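Local coordinates for protein beta-glucosidase (PDB 5M6G) that probably hydrolyses terminal, non-reducing beta-D-glucosyl residues to release beta-D-glucose, as a two-domain member of glycosyl hydrolase family 3, at residues 38-43 / 52-57; 62-67 / 347-352; 111-116 / 385-390; 217-222 / 378-383; 335-340 / 363-368. All coordinates share one frame; numbering follows the deposited sequence.

Interaction 1 (38-43 / 52-57); sequences PAYRDP and DDLMAR
Tyr40 and Asp53 meet through one polar bond: Tyr40 N donates to Asp53 OD2 (3.0 Å, N-H...O 149°) from above the carboxylate plane. Asp53 CG lies anti to its backbone N (chi1 -179°), on the side of the 3-10 segment 39-41. On the opposite face of that plane Arg57 NE reaches the same OD2 at 2.8 Å, while Arg57 NH2 bonds Asp53 OD1 at 3.2 Å. This side-on, two-nitrogen salt bridge along helix 47-57 helps fix the rotation of the carboxylate; OD2 accepts from both Tyr40 N and Arg57 NE.

The arrangement folds the N-terminal segment back onto the first helix that follows it, away from the annotated sites. Here Tyr40 OH turns to Leu120 O, and Tyr40 O receives Arg50 NH2.

The flat groups are packed by carbon atoms. Leu54 CD1 sits over the centre of the Tyr40 ring in a CH-pi contact, 3.7 Å from the ring centroid and 9° off its normal; Arg41 CG covers the opposite face. Arg57 CD approaches Tyr40 CE1 to 3.7 Å, the two side chains crossing at a slant. Pro38 CB lies over the centre of the Arg57 guanidinium, 3.5 Å from Arg57 CZ.

Interaction 2 (62-67 / 347-352); sequences DKLGQM and KFIDYL
Leu64 and Ile349 bring helices 60-66 and 345-357 closest, with their CA atoms 5.9 Å apart. The axes of the short segments 62-66 and 347-352 approach to 9.6 Å, and their N-to-C directions differ by 128°, nearer antiparallel than parallel. Beside this pair, Gly65 CA meets Ile349 CD1 at 4.2 Å.

Both helices belong to the N-terminal domain of the family 3 enzyme, whose sequence family falls in the TIM-barrel clan. They lie 280 residues apart in the chain, and the helix 60-66 leads directly into strand 68-71 of the parallel sheet.

The side chains join by apolar packing, and all five touching residues are buried. Leu64 CD2 meets Leu352 CG at 3.6 Å, the two side chains crossing obliquely, while Leu64 CB faces Ile349 CG2 at 4.0 Å. Leu352 CG stands anti to its backbone N (chi1 -171°), facing Leu64. Met67, bent at chi3 (65°), brings its methyl CE to within 3.8 Å of Leu352 CD2, the two side chains at about a right angle.

Interaction 3 (111-116 / 385-390); sequences YQRAAL and RPFAQR
Gln112 and Pro386 are the closest backbone pair, their CA atoms 6.9 Å apart, where the irregular segment 385-390 runs past helix 101-116. The contact joins a helix of the N-terminal, TIM-barrel-clan domain to the loop between helices 363-379 and 399-412. Gln112 NE2 donates to Pro386 O at 3.3 Å (N-H...O 142°), tilted 18° from the carbonyl plane; Tyr108 OH bonds weakly to both atoms. With Gln112 CG anti to the backbone N (chi1 -164°), that carbon packs against Pro386 CB at 3.7 Å. The other end of the amide, OE1, accepts from Leu124 N, so this buried group spans two loops. An alanine here would probably leave Pro386 O with only the weak Tyr108 bond among these donors and Leu124 N without its acceptor, and open a gap beside the proline ring.

The Phe387 ring meets the helix obliquely, through CE1 and CZ: Arg113 CG stands 3.7 Å from Phe387 CE1. Leu116 CD1 touches both loop residues, 3.7 Å from Pro386 CG and 3.4 Å from Phe387 CZ.

Interaction 4 (217-222 / 378-383); sequences EALGAT and FELGLF
Leu219 reaches Leu380 through the ends of the two side chains. From Leu219 CB the chain leads to CG, anti to the backbone N (chi1 -165°), and this branch point already meets Leu380 CD2 at 3.9 Å. One methyl further, Leu219 CD1 touches the same Leu380 CD2, also at 3.9 Å. The other methyl, Leu219 CD2, passes Glu379, with OE1 at 4.3 Å. The two leucines cross at a slant, and on the Leu380 side a single methyl carries the pairing: its CB points away from the 217-222 loop, but CD2 returns toward it.

The backbones come closer still at the glycine. Gly220 occupies the third position of a type II beta turn from Ala218 to Ala221, closed by Ala221 N to Ala218 O at 3.0 Å, and its phi of 84° favours glycine. Gly220 CA points a hydrogen at Glu379 O, 3.3 Å away and nearly straight at 167°; a side chain at this point would collide with that oxygen. Across the contact, Gly381, the first residue past the helix, has positive phi and completes a Schellman motif.

The C-terminal end of helix 363-379 is thus met by the loop between helix 209-215 and strand 229-233. Leu219 also touches Lys376 of that helix, which pairs with the Glu379 carboxylate, while Leu380 packs on Ile125 of strand 125-128, its side chain about 4 Å from that of Asp175, a magnesium ligand.

Interaction 5 (335-340 / 363-368); sequences GIDMFM and AERIDD
Arg365 meets Ile336 and Asp337 in the tight, buried part of the contact. Its chain bends at chi2 (66°) and chi3 (-85°), which set the course of CD and NE. Arg365 NH1 donates to Ile336 O at 2.9 Å, standing 54° above the carbonyl plane, and also bonds Val332 O. Arg365 NH2 forms a salt bridge with Asp337 OD1 at 2.7 Å and, within its own helix, another with Asp368 OD2. Ile336 O and both carboxylate oxygens lie near the guanidinium plane; Gly335 CA covers one face, offset toward the rim. Asp337 OD1 and Asp368 OD2 come within 3.6 Å, a repulsion that Arg365 and Lys298, which pairs with both, probably offset. A leucine in place of Arg365 would probably leave Ile336 O and Val332 O without this donor and the two acidic groups with less compensating charge.

Gly335 to Asp337 are buried, whereas the helix side, Arg365 and Asp368, is partly exposed.

The contact ties the start of helix 363-379 to the turn between helix 325-334, ended by a Schellman motif at Gly335, and strand 339-341, where Met340 lines the sorbitol pocket.

Helix 363-379 relates several of the five contacts: interaction 5 uses its first turns and interaction 4 its C-terminal end, with centres 22 Å apart. Interactions 2 and 5 are the nearest pair, about 10 Å between centres, and are joined by a probable hydrogen bond from Phe339 N to Met67 O and by the Lys63-Asp367 salt bridge. Interaction 1 closes first along the chain, yet touches interactions 2, 4 and 5, for instance through Leu54 against Phe378 and Phe383. Interaction 5 is nested within the loop closed by interaction 4, and that within interaction 3. Interactions 2 to 4 thereby join helices and loops distant in sequence, while interaction 5 includes strand 339-341 of the parallel sheet, which contributes to the sorbitol pocket.

Interaction 1 (38-43 / 52-57)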
# COMPACT_ATOMS: atom_id res chain seq x y z
N PRO A 38 14.36 -36.40 9.27
CA PRO A 38 15.24 -35.34 8.76
C PRO A 38 15.20 -34.16 9.72
O PRO A 38 14.15 -33.80 10.24
CB PRO A 38 14.65 -35.00 7.39
CG PRO A 38 13.95 -36.23 6.98
CD PRO A 38 13.37 -36.79 8.25
N ALA A 39 16.38 -33.59 9.98
CA ALA A 39 16.47 -32.55 11.00
C ALA A 39 15.60 -31.35 10.66
O ALA A 39 15.14 -30.64 11.56
CB ALA A 39 17.92 -32.12 11.18
N TYR A 40 15.36 -31.09 9.37
CA TYR A 40 14.53 -29.94 9.03
C TYR A 40 13.09 -30.14 9.47
O TYR A 40 12.34 -29.16 9.60
CB TYR A 40 14.62 -29.62 7.52
CG TYR A 40 13.80 -30.46 6.54
CD1 TYR A 40 14.33 -31.61 5.95
CD2 TYR A 40 12.53 -30.05 6.14
CE1 TYR A 40 13.58 -32.36 5.02
CE2 TYR A 40 11.78 -30.78 5.22
CZ TYR A 40 12.31 -31.93 4.66
OH TYR A 40 11.55 -32.63 3.75
N ARG A 41 12.69 -31.38 9.75
CA ARG A 41 11.37 -31.69 10.29
C ARG A 41 11.31 -31.59 11.81
O ARG A 41 10.24 -31.81 12.38
CB ARG A 41 10.94 -33.10 9.86
CG ARG A 41 10.60 -33.23 8.38
CD ARG A 41 9.36 -32.42 8.05
NE ARG A 41 8.94 -32.54 6.66
CZ ARG A 41 8.14 -31.67 6.06
NH1 ARG A 41 7.69 -30.62 6.73
NH2 ARG A 41 7.79 -31.84 4.79
N ASP A 42 12.43 -31.30 12.47
CA ASP A 42 12.44 -31.13 13.92
C ASP A 42 12.04 -29.71 14.26
O ASP A 42 12.80 -28.76 14.00
CB ASP A 42 13.82 -31.47 14.49
CG ASP A 42 13.85 -31.43 16.01
OD1 ASP A 42 12.89 -30.94 16.64
OD2 ASP A 42 14.86 -31.88 16.59
N PRO A 43 10.87 -29.50 14.88
CA PRO A 43 10.44 -28.13 15.18
C PRO A 43 11.14 -27.50 16.36
O PRO A 43 10.98 -26.29 16.57
CB PRO A 43 8.94 -28.30 15.44
CG PRO A 43 8.81 -29.68 15.97
CD PRO A 43 9.85 -30.50 15.26
N ASP A 52 19.84 -25.47 6.95
CA ASP A 52 21.00 -26.23 6.45
C ASP A 52 20.61 -27.64 6.04
O ASP A 52 21.02 -28.13 4.98
CB ASP A 52 22.10 -26.27 7.51
CG ASP A 52 22.83 -24.95 7.66
OD1 ASP A 52 22.68 -24.08 6.78
OD2 ASP A 52 23.56 -24.79 8.66
N ASP A 53 19.82 -28.32 6.87
CA ASP A 53 19.47 -29.71 6.58
C ASP A 53 18.61 -29.82 5.33
O ASP A 53 18.83 -30.69 4.48
CB ASP A 53 18.76 -30.34 7.77
CG ASP A 53 18.42 -31.77 7.53
OD1 ASP A 53 19.35 -32.60 7.56
OD2 ASP A 53 17.23 -32.07 7.28
N LEU A 54 17.59 -28.96 5.22
CA LEU A 54 16.73 -28.96 4.04
C LEU A 54 17.53 -28.69 2.78
O LEU A 54 17.43 -29.43 1.79
CB LEU A 54 15.61 -27.93 4.21
CG LEU A 54 14.60 -27.77 3.07
CD1 LEU A 54 13.96 -29.11 2.69
CD2 LEU A 54 13.54 -26.73 3.44
N MET A 55 18.34 -27.62 2.77
CA MET A 55 19.10 -27.31 1.57
C MET A 55 20.07 -28.44 1.22
O MET A 55 20.31 -28.69 0.03
CB MET A 55 19.84 -25.99 1.74
CG MET A 55 18.89 -24.81 1.70
SD MET A 55 19.67 -23.21 1.88
CE MET A 55 20.75 -23.20 0.44
N ALA A 56 20.62 -29.13 2.22
CA ALA A 56 21.51 -30.25 1.92
C ALA A 56 20.79 -31.32 1.11
O ALA A 56 21.42 -32.03 0.32
CB ALA A 56 22.06 -30.85 3.21
N ARG A 57 19.46 -31.42 1.26
CA ARG A 57 18.66 -32.43 0.57
C ARG A 57 18.08 -31.94 -0.76
O ARG A 57 17.51 -32.75 -1.50
CB ARG A 57 17.51 -32.89 1.48
CG ARG A 57 17.99 -33.42 2.82
CD ARG A 57 16.86 -33.56 3.81
NE ARG A 57 17.37 -33.91 5.13
CZ ARG A 57 17.64 -35.16 5.52
NH1 ARG A 57 17.43 -36.17 4.68
NH2 ARG A 57 18.10 -35.39 6.74

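Interaction 2 (62-67 / 347-352)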
# COMPACT_ATOMS: atom_id res chain seq x y z
N ASP A 62 15.08 -28.02 -7.18
CA ASP A 62 14.30 -27.60 -6.01
C ASP A 62 14.62 -26.16 -5.64
O ASP A 62 13.72 -25.37 -5.32
CB ASP A 62 14.57 -28.51 -4.81
CG ASP A 62 14.14 -29.96 -5.03
OD1 ASP A 62 13.05 -30.19 -5.59
OD2 ASP A 62 14.90 -30.88 -4.62
N LYS A 63 15.90 -25.80 -5.68
CA LYS A 63 16.33 -24.46 -5.30
C LYS A 63 15.85 -23.41 -6.29
O LYS A 63 15.48 -22.30 -5.90
CB LYS A 63 17.86 -24.42 -5.17
CG LYS A 63 18.42 -25.23 -4.00
CD LYS A 63 19.95 -25.21 -3.99
CE LYS A 63 20.51 -26.21 -2.99
NZ LYS A 63 22.01 -26.28 -3.14
N LEU A 64 15.86 -23.74 -7.59
CA LEU A 64 15.36 -22.80 -8.58
C LEU A 64 13.87 -22.55 -8.37
O LEU A 64 13.41 -21.40 -8.41
CB LEU A 64 15.62 -23.31 -9.99
CG LEU A 64 17.11 -23.57 -10.29
CD1 LEU A 64 17.26 -24.20 -11.66
CD2 LEU A 64 17.93 -22.26 -10.18
N GLY A 65 13.12 -23.62 -8.12
CA GLY A 65 11.69 -23.47 -7.86
C GLY A 65 11.40 -22.52 -6.72
O GLY A 65 10.47 -21.71 -6.81
N GLN A 66 12.17 -22.61 -5.63
CA GLN A 66 11.90 -21.75 -4.48
C GLN A 66 12.02 -20.28 -4.82
O GLN A 66 11.42 -19.45 -4.13
CB GLN A 66 12.84 -22.06 -3.31
CG GLN A 66 12.53 -23.34 -2.56
CD GLN A 66 11.16 -23.33 -1.94
OE1 GLN A 66 10.85 -22.50 -1.08
NE2 GLN A 66 10.30 -24.25 -2.38
N MET A 67 12.77 -19.93 -5.86
CA MET A 67 12.99 -18.53 -6.21
C MET A 67 11.86 -17.94 -7.04
O MET A 67 11.91 -16.76 -7.38
CB MET A 67 14.33 -18.40 -6.94
CG MET A 67 15.51 -18.71 -6.03
SD MET A 67 17.09 -18.79 -6.89
CE MET A 67 17.25 -17.08 -7.42
N LYS A 347 9.64 -21.30 -17.88
CA LYS A 347 10.70 -20.68 -18.66
C LYS A 347 11.72 -20.00 -17.76
O LYS A 347 12.92 -20.08 -18.02
CB LYS A 347 10.13 -19.68 -19.66
CG LYS A 347 11.22 -19.02 -20.51
CD LYS A 347 10.63 -18.19 -21.62
CE LYS A 347 9.91 -16.97 -21.06
NZ LYS A 347 9.51 -16.04 -22.14
N PHE A 348 11.26 -19.35 -16.69
CA PHE A 348 12.21 -18.75 -15.75
C PHE A 348 13.14 -19.81 -15.17
O PHE A 348 14.37 -19.63 -15.13
CB PHE A 348 11.48 -18.01 -14.63
CG PHE A 348 12.41 -17.37 -13.63
CD1 PHE A 348 12.94 -16.11 -13.87
CD2 PHE A 348 12.78 -18.03 -12.47
CE1 PHE A 348 13.81 -15.53 -12.98
CE2 PHE A 348 13.64 -17.46 -11.57
CZ PHE A 348 14.16 -16.19 -11.83
N ILE A 349 12.57 -20.93 -14.72
CA ILE A 349 13.39 -21.98 -14.12
C ILE A 349 14.38 -22.53 -15.14
O ILE A 349 15.57 -22.72 -14.82
CB ILE A 349 12.49 -23.09 -13.54
CG1 ILE A 349 11.71 -22.55 -12.34
CG2 ILE A 349 13.33 -24.29 -13.16
CD1 ILE A 349 10.57 -23.44 -11.88
N ASP A 350 13.93 -22.77 -16.38
CA ASP A 350 14.83 -23.28 -17.41
C ASP A 350 15.96 -22.30 -17.70
O ASP A 350 17.13 -22.70 -17.80
CB ASP A 350 14.05 -23.58 -18.69
CG ASP A 350 13.18 -24.82 -18.57
OD1 ASP A 350 13.39 -25.61 -17.63
OD2 ASP A 350 12.29 -25.02 -19.43
N TYR A 351 15.63 -21.01 -17.83
CA TYR A 351 16.66 -20.00 -18.07
C TYR A 351 17.67 -19.96 -16.93
O TYR A 351 18.88 -19.92 -17.16
CB TYR A 351 16.04 -18.62 -18.26
CG TYR A 351 15.43 -18.35 -19.61
CD1 TYR A 351 15.47 -19.30 -20.63
CD2 TYR A 351 14.80 -17.13 -19.87
CE1 TYR A 351 14.90 -19.03 -21.87
CE2 TYR A 351 14.23 -16.86 -21.10
CZ TYR A 351 14.28 -17.81 -22.10
OH TYR A 351 13.71 -17.53 -23.32
N LEU A 352 17.19 -19.93 -15.69
CA LEU A 352 18.10 -19.81 -14.56
C LEU A 352 18.98 -21.05 -14.43
O LEU A 352 20.16 -20.95 -14.11
CB LEU A 352 17.33 -19.55 -13.27
CG LEU A 352 18.17 -19.20 -12.04
CD1 LEU A 352 19.26 -18.16 -12.39
CD2 LEU A 352 17.29 -18.69 -10.91

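Interaction 3 (111-116 / 385-390)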
# COMPACT_ATOMS: atom_id res chain seq x y z
N TYR A 111 -3.81 -24.46 -2.40
CA TYR A 111 -2.42 -24.38 -2.85
C TYR A 111 -1.49 -25.07 -1.88
O TYR A 111 -0.58 -25.81 -2.29
CB TYR A 111 -2.02 -22.91 -3.04
CG TYR A 111 -2.41 -22.33 -4.37
CD1 TYR A 111 -1.64 -22.59 -5.50
CD2 TYR A 111 -3.55 -21.52 -4.51
CE1 TYR A 111 -1.97 -22.06 -6.73
CE2 TYR A 111 -3.89 -20.99 -5.75
CZ TYR A 111 -3.10 -21.27 -6.86
OH TYR A 111 -3.39 -20.75 -8.10
N GLN A 112 -1.71 -24.87 -0.58
CA GLN A 112 -0.81 -25.43 0.42
C GLN A 112 -0.86 -26.96 0.42
O GLN A 112 0.19 -27.61 0.51
CB GLN A 112 -1.17 -24.87 1.79
CG GLN A 112 -0.10 -25.05 2.83
CD GLN A 112 1.19 -24.35 2.45
OE1 GLN A 112 2.00 -24.90 1.72
NE2 GLN A 112 1.38 -23.12 2.93
N ARG A 113 -2.05 -27.55 0.30
CA ARG A 113 -2.14 -29.01 0.27
C ARG A 113 -1.27 -29.59 -0.84
O ARG A 113 -0.58 -30.61 -0.64
CB ARG A 113 -3.60 -29.46 0.08
CG ARG A 113 -4.47 -29.33 1.31
CD ARG A 113 -5.76 -30.15 1.14
NE ARG A 113 -6.61 -29.56 0.12
CZ ARG A 113 -7.48 -28.59 0.37
NH1 ARG A 113 -7.64 -28.12 1.60
NH2 ARG A 113 -8.21 -28.09 -0.62
N ALA A 114 -1.29 -28.97 -2.02
CA ALA A 114 -0.48 -29.46 -3.13
C ALA A 114 1.01 -29.29 -2.86
O ALA A 114 1.80 -30.22 -3.09
CB ALA A 114 -0.88 -28.76 -4.42
N ALA A 115 1.41 -28.12 -2.35
CA ALA A 115 2.82 -27.90 -2.01
C ALA A 115 3.31 -28.91 -0.98
O ALA A 115 4.43 -29.42 -1.08
CB ALA A 115 3.02 -26.48 -1.51
N LEU A 116 2.48 -29.21 0.02
CA LEU A 116 2.88 -30.15 1.06
C LEU A 116 3.01 -31.59 0.57
O LEU A 116 3.57 -32.42 1.30
CB LEU A 116 1.87 -30.11 2.22
CG LEU A 116 1.73 -28.81 3.03
CD1 LEU A 116 0.60 -28.94 4.03
CD2 LEU A 116 3.00 -28.43 3.74
N ARG A 385 2.62 -25.09 10.94
CA ARG A 385 1.23 -24.64 10.83
C ARG A 385 1.02 -24.05 9.44
O ARG A 385 1.04 -22.82 9.27
CB ARG A 385 0.90 -23.60 11.91
CG ARG A 385 0.95 -24.14 13.33
CD ARG A 385 1.01 -23.02 14.35
NE ARG A 385 2.31 -22.35 14.35
CZ ARG A 385 3.41 -22.86 14.89
NH1 ARG A 385 3.37 -24.04 15.49
NH2 ARG A 385 4.55 -22.18 14.84
N PRO A 386 0.84 -24.89 8.42
CA PRO A 386 0.80 -24.37 7.05
C PRO A 386 -0.53 -23.79 6.60
O PRO A 386 -0.56 -23.12 5.56
CB PRO A 386 1.15 -25.61 6.22
CG PRO A 386 0.70 -26.74 7.05
CD PRO A 386 1.02 -26.35 8.45
N PHE A 387 -1.63 -24.02 7.31
CA PHE A 387 -2.95 -23.74 6.78
C PHE A 387 -3.55 -22.47 7.38
O PHE A 387 -3.07 -21.91 8.37
CB PHE A 387 -3.89 -24.93 7.01
CG PHE A 387 -3.47 -26.17 6.27
CD1 PHE A 387 -3.54 -26.23 4.88
CD2 PHE A 387 -3.01 -27.29 6.95
CE1 PHE A 387 -3.15 -27.37 4.19
CE2 PHE A 387 -2.62 -28.42 6.27
CZ PHE A 387 -2.68 -28.46 4.89
N ALA A 388 -4.63 -22.02 6.76
CA ALA A 388 -5.28 -20.79 7.20
C ALA A 388 -5.79 -20.94 8.62
O ALA A 388 -6.30 -21.99 9.02
CB ALA A 388 -6.43 -20.44 6.25
N GLN A 389 -5.65 -19.87 9.40
CA GLN A 389 -6.09 -19.81 10.79
C GLN A 389 -7.54 -19.35 10.81
O GLN A 389 -7.85 -18.18 10.99
CB GLN A 389 -5.22 -18.85 11.57
CG GLN A 389 -3.86 -19.37 11.93
CD GLN A 389 -2.86 -18.25 11.91
OE1 GLN A 389 -2.09 -18.09 10.96
NE2 GLN A 389 -2.95 -17.40 12.90
N ARG A 390 -8.45 -20.31 10.63
CA ARG A 390 -9.84 -19.88 10.46
C ARG A 390 -10.47 -19.35 11.73
O ARG A 390 -11.53 -18.71 11.65
CB ARG A 390 -10.65 -21.03 9.88
CG ARG A 390 -10.19 -21.31 8.48
CD ARG A 390 -10.79 -22.55 7.93
NE ARG A 390 -10.14 -22.92 6.69
CZ ARG A 390 -10.69 -22.76 5.49
NH1 ARG A 390 -11.90 -22.22 5.39
NH2 ARG A 390 -10.03 -23.14 4.41

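Interaction 4 (217-222 / 378-383)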
# COMPACT_ATOMS: atom_id res chain seq x y z
N GLU A 217 6.86 -8.21 17.12
CA GLU A 217 8.28 -7.97 17.39
C GLU A 217 9.15 -9.03 16.72
O GLU A 217 10.22 -8.71 16.19
CB GLU A 217 8.52 -7.98 18.90
CG GLU A 217 9.94 -7.67 19.29
CD GLU A 217 10.20 -7.97 20.75
OE1 GLU A 217 11.29 -7.61 21.25
OE2 GLU A 217 9.32 -8.58 21.40
N ALA A 218 8.72 -10.28 16.74
CA ALA A 218 9.44 -11.36 16.11
C ALA A 218 8.52 -12.01 15.09
O ALA A 218 7.42 -12.44 15.43
CB ALA A 218 9.91 -12.39 17.15
N LEU A 219 8.97 -12.05 13.83
CA LEU A 219 8.21 -12.73 12.79
C LEU A 219 7.87 -14.15 13.23
O LEU A 219 8.74 -14.89 13.71
CB LEU A 219 9.01 -12.74 11.49
CG LEU A 219 8.26 -13.09 10.22
CD1 LEU A 219 7.16 -12.08 9.98
CD2 LEU A 219 9.21 -13.12 9.05
N GLY A 220 6.59 -14.52 13.12
CA GLY A 220 6.12 -15.84 13.47
C GLY A 220 5.80 -16.07 14.94
O GLY A 220 5.36 -17.17 15.29
N ALA A 221 5.98 -15.07 15.81
CA ALA A 221 5.83 -15.30 17.24
C ALA A 221 4.37 -15.53 17.63
O ALA A 221 4.09 -16.33 18.53
CB ALA A 221 6.40 -14.11 18.03
N THR A 222 3.43 -14.83 17.00
CA THR A 222 2.02 -15.00 17.29
C THR A 222 1.31 -15.54 16.06
O THR A 222 1.85 -15.49 14.94
CB THR A 222 1.36 -13.67 17.71
OG1 THR A 222 1.00 -12.93 16.53
CG2 THR A 222 2.30 -12.84 18.56
N PHE A 378 10.56 -20.93 7.61
CA PHE A 378 10.66 -21.54 8.94
C PHE A 378 10.24 -20.56 10.03
O PHE A 378 9.53 -20.94 10.97
CB PHE A 378 12.07 -22.03 9.21
CG PHE A 378 12.40 -23.33 8.53
CD1 PHE A 378 11.90 -24.53 9.01
CD2 PHE A 378 13.22 -23.34 7.41
CE1 PHE A 378 12.20 -25.73 8.36
CE2 PHE A 378 13.54 -24.53 6.77
CZ PHE A 378 13.01 -25.73 7.25
N GLU A 379 10.69 -19.31 9.95
CA GLU A 379 10.34 -18.33 10.96
C GLU A 379 8.84 -18.11 11.00
O GLU A 379 8.25 -17.97 12.08
CB GLU A 379 11.08 -17.02 10.71
CG GLU A 379 12.59 -17.11 11.00
CD GLU A 379 13.37 -15.89 10.54
OE1 GLU A 379 12.91 -15.17 9.62
OE2 GLU A 379 14.48 -15.65 11.07
N LEU A 380 8.19 -18.11 9.84
CA LEU A 380 6.75 -17.92 9.79
C LEU A 380 5.98 -19.11 10.35
O LEU A 380 4.75 -19.02 10.45
CB LEU A 380 6.30 -17.65 8.36
CG LEU A 380 6.53 -16.20 7.92
CD1 LEU A 380 6.42 -16.09 6.41
CD2 LEU A 380 5.50 -15.29 8.60
N GLY A 381 6.66 -20.20 10.69
CA GLY A 381 6.00 -21.36 11.24
C GLY A 381 5.30 -22.23 10.23
O GLY A 381 4.52 -23.09 10.61
N LEU A 382 5.60 -22.04 8.93
CA LEU A 382 4.86 -22.74 7.88
C LEU A 382 5.12 -24.24 7.88
O LEU A 382 4.28 -25.00 7.40
CB LEU A 382 5.23 -22.15 6.51
CG LEU A 382 4.71 -20.73 6.27
CD1 LEU A 382 5.23 -20.18 4.94
CD2 LEU A 382 3.19 -20.72 6.31
N PHE A 383 6.27 -24.68 8.39
CA PHE A 383 6.55 -26.11 8.44
C PHE A 383 5.79 -26.79 9.57
O PHE A 383 5.69 -28.02 9.57
CB PHE A 383 8.06 -26.36 8.60
CG PHE A 383 8.87 -26.11 7.36
CD1 PHE A 383 9.25 -24.82 7.00
CD2 PHE A 383 9.28 -27.17 6.56
CE1 PHE A 383 10.02 -24.60 5.86
CE2 PHE A 383 10.04 -26.95 5.42
CZ PHE A 383 10.41 -25.67 5.06

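Interaction 5 (335-340 / 363-368)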
# COMPACT_ATOMS: atom_id res chain seq x y z
N GLY A 335 21.37 -9.62 -6.91
CA GLY A 335 21.13 -9.97 -5.53
C GLY A 335 19.67 -10.22 -5.16
O GLY A 335 19.39 -10.46 -3.98
N ILE A 336 18.74 -10.18 -6.12
CA ILE A 336 17.34 -10.45 -5.82
C ILE A 336 17.15 -11.95 -5.56
O ILE A 336 17.73 -12.80 -6.24
CB ILE A 336 16.44 -9.94 -6.96
CG1 ILE A 336 16.55 -8.42 -7.06
CG2 ILE A 336 14.97 -10.36 -6.76
CD1 ILE A 336 15.71 -7.81 -8.15
N ASP A 337 16.33 -12.28 -4.56
CA ASP A 337 16.16 -13.66 -4.12
C ASP A 337 14.96 -14.36 -4.73
O ASP A 337 15.03 -15.56 -5.02
CB ASP A 337 16.02 -13.71 -2.60
CG ASP A 337 17.19 -13.06 -1.89
OD1 ASP A 337 18.35 -13.40 -2.22
OD2 ASP A 337 16.94 -12.18 -1.04
N MET A 338 13.84 -13.66 -4.89
CA MET A 338 12.60 -14.26 -5.38
C MET A 338 12.04 -13.38 -6.48
O MET A 338 12.10 -12.15 -6.41
CB MET A 338 11.58 -14.41 -4.24
CG MET A 338 10.24 -14.96 -4.70
SD MET A 338 9.17 -15.40 -3.32
CE MET A 338 9.85 -17.00 -2.86
N PHE A 339 11.48 -14.02 -7.51
CA PHE A 339 11.09 -13.30 -8.71
C PHE A 339 9.59 -13.42 -8.93
O PHE A 339 9.06 -14.52 -9.09
CB PHE A 339 11.91 -13.79 -9.90
CG PHE A 339 13.34 -13.42 -9.76
CD1 PHE A 339 14.19 -14.18 -8.97
CD2 PHE A 339 13.82 -12.24 -10.31
CE1 PHE A 339 15.50 -13.80 -8.78
CE2 PHE A 339 15.12 -11.86 -10.14
CZ PHE A 339 15.96 -12.63 -9.37
N MET A 340 8.93 -12.27 -8.88
CA MET A 340 7.48 -12.17 -8.97
C MET A 340 7.10 -12.09 -10.44
O MET A 340 7.53 -11.17 -11.14
CB MET A 340 6.99 -10.94 -8.21
CG MET A 340 5.47 -10.78 -8.18
SD MET A 340 5.03 -9.15 -7.53
CE MET A 340 5.73 -9.22 -5.90
N ALA A 363 26.80 -20.64 -8.14
CA ALA A 363 26.02 -21.52 -7.27
C ALA A 363 25.72 -20.88 -5.93
O ALA A 363 24.65 -21.11 -5.35
CB ALA A 363 26.77 -22.84 -7.07
N GLU A 364 26.64 -20.07 -5.40
CA GLU A 364 26.38 -19.47 -4.09
C GLU A 364 25.25 -18.46 -4.14
O GLU A 364 24.61 -18.20 -3.11
CB GLU A 364 27.65 -18.81 -3.55
CG GLU A 364 28.06 -17.54 -4.27
CD GLU A 364 29.12 -16.77 -3.52
OE1 GLU A 364 28.78 -15.76 -2.85
OE2 GLU A 364 30.30 -17.19 -3.59
N ARG A 365 24.98 -17.88 -5.32
CA ARG A 365 23.91 -16.90 -5.44
C ARG A 365 22.56 -17.58 -5.28
O ARG A 365 21.68 -17.08 -4.57
CB ARG A 365 24.05 -16.17 -6.79
CG ARG A 365 23.08 -14.98 -7.08
CD ARG A 365 23.26 -13.76 -6.16
NE ARG A 365 22.53 -13.87 -4.90
CZ ARG A 365 21.20 -13.78 -4.78
NH1 ARG A 365 20.46 -13.59 -5.87
NH2 ARG A 365 20.62 -13.91 -3.59
N ILE A 366 22.40 -18.76 -5.89
CA ILE A 366 21.18 -19.55 -5.71
C ILE A 366 21.04 -19.97 -4.25
O ILE A 366 19.93 -19.99 -3.70
CB ILE A 366 21.19 -20.77 -6.65
CG1 ILE A 366 21.34 -20.34 -8.11
CG2 ILE A 366 19.94 -21.64 -6.43
CD1 ILE A 366 20.29 -19.35 -8.60
N ASP A 367 22.15 -20.35 -3.62
CA ASP A 367 22.09 -20.79 -2.23
C ASP A 367 21.75 -19.63 -1.30
O ASP A 367 21.00 -19.79 -0.33
CB ASP A 367 23.41 -21.43 -1.80
CG ASP A 367 23.59 -22.84 -2.35
OD1 ASP A 367 22.62 -23.42 -2.88
OD2 ASP A 367 24.72 -23.37 -2.23
N ASP A 368 22.32 -18.45 -1.57
CA ASP A 368 21.97 -17.28 -0.77
C ASP A 368 20.48 -16.98 -0.88
O ASP A 368 19.81 -16.74 0.14
CB ASP A 368 22.80 -16.08 -1.22
CG ASP A 368 22.32 -14.78 -0.62
OD1 ASP A 368 22.43 -14.62 0.61
OD2 ASP A 368 21.84 -13.92 -1.38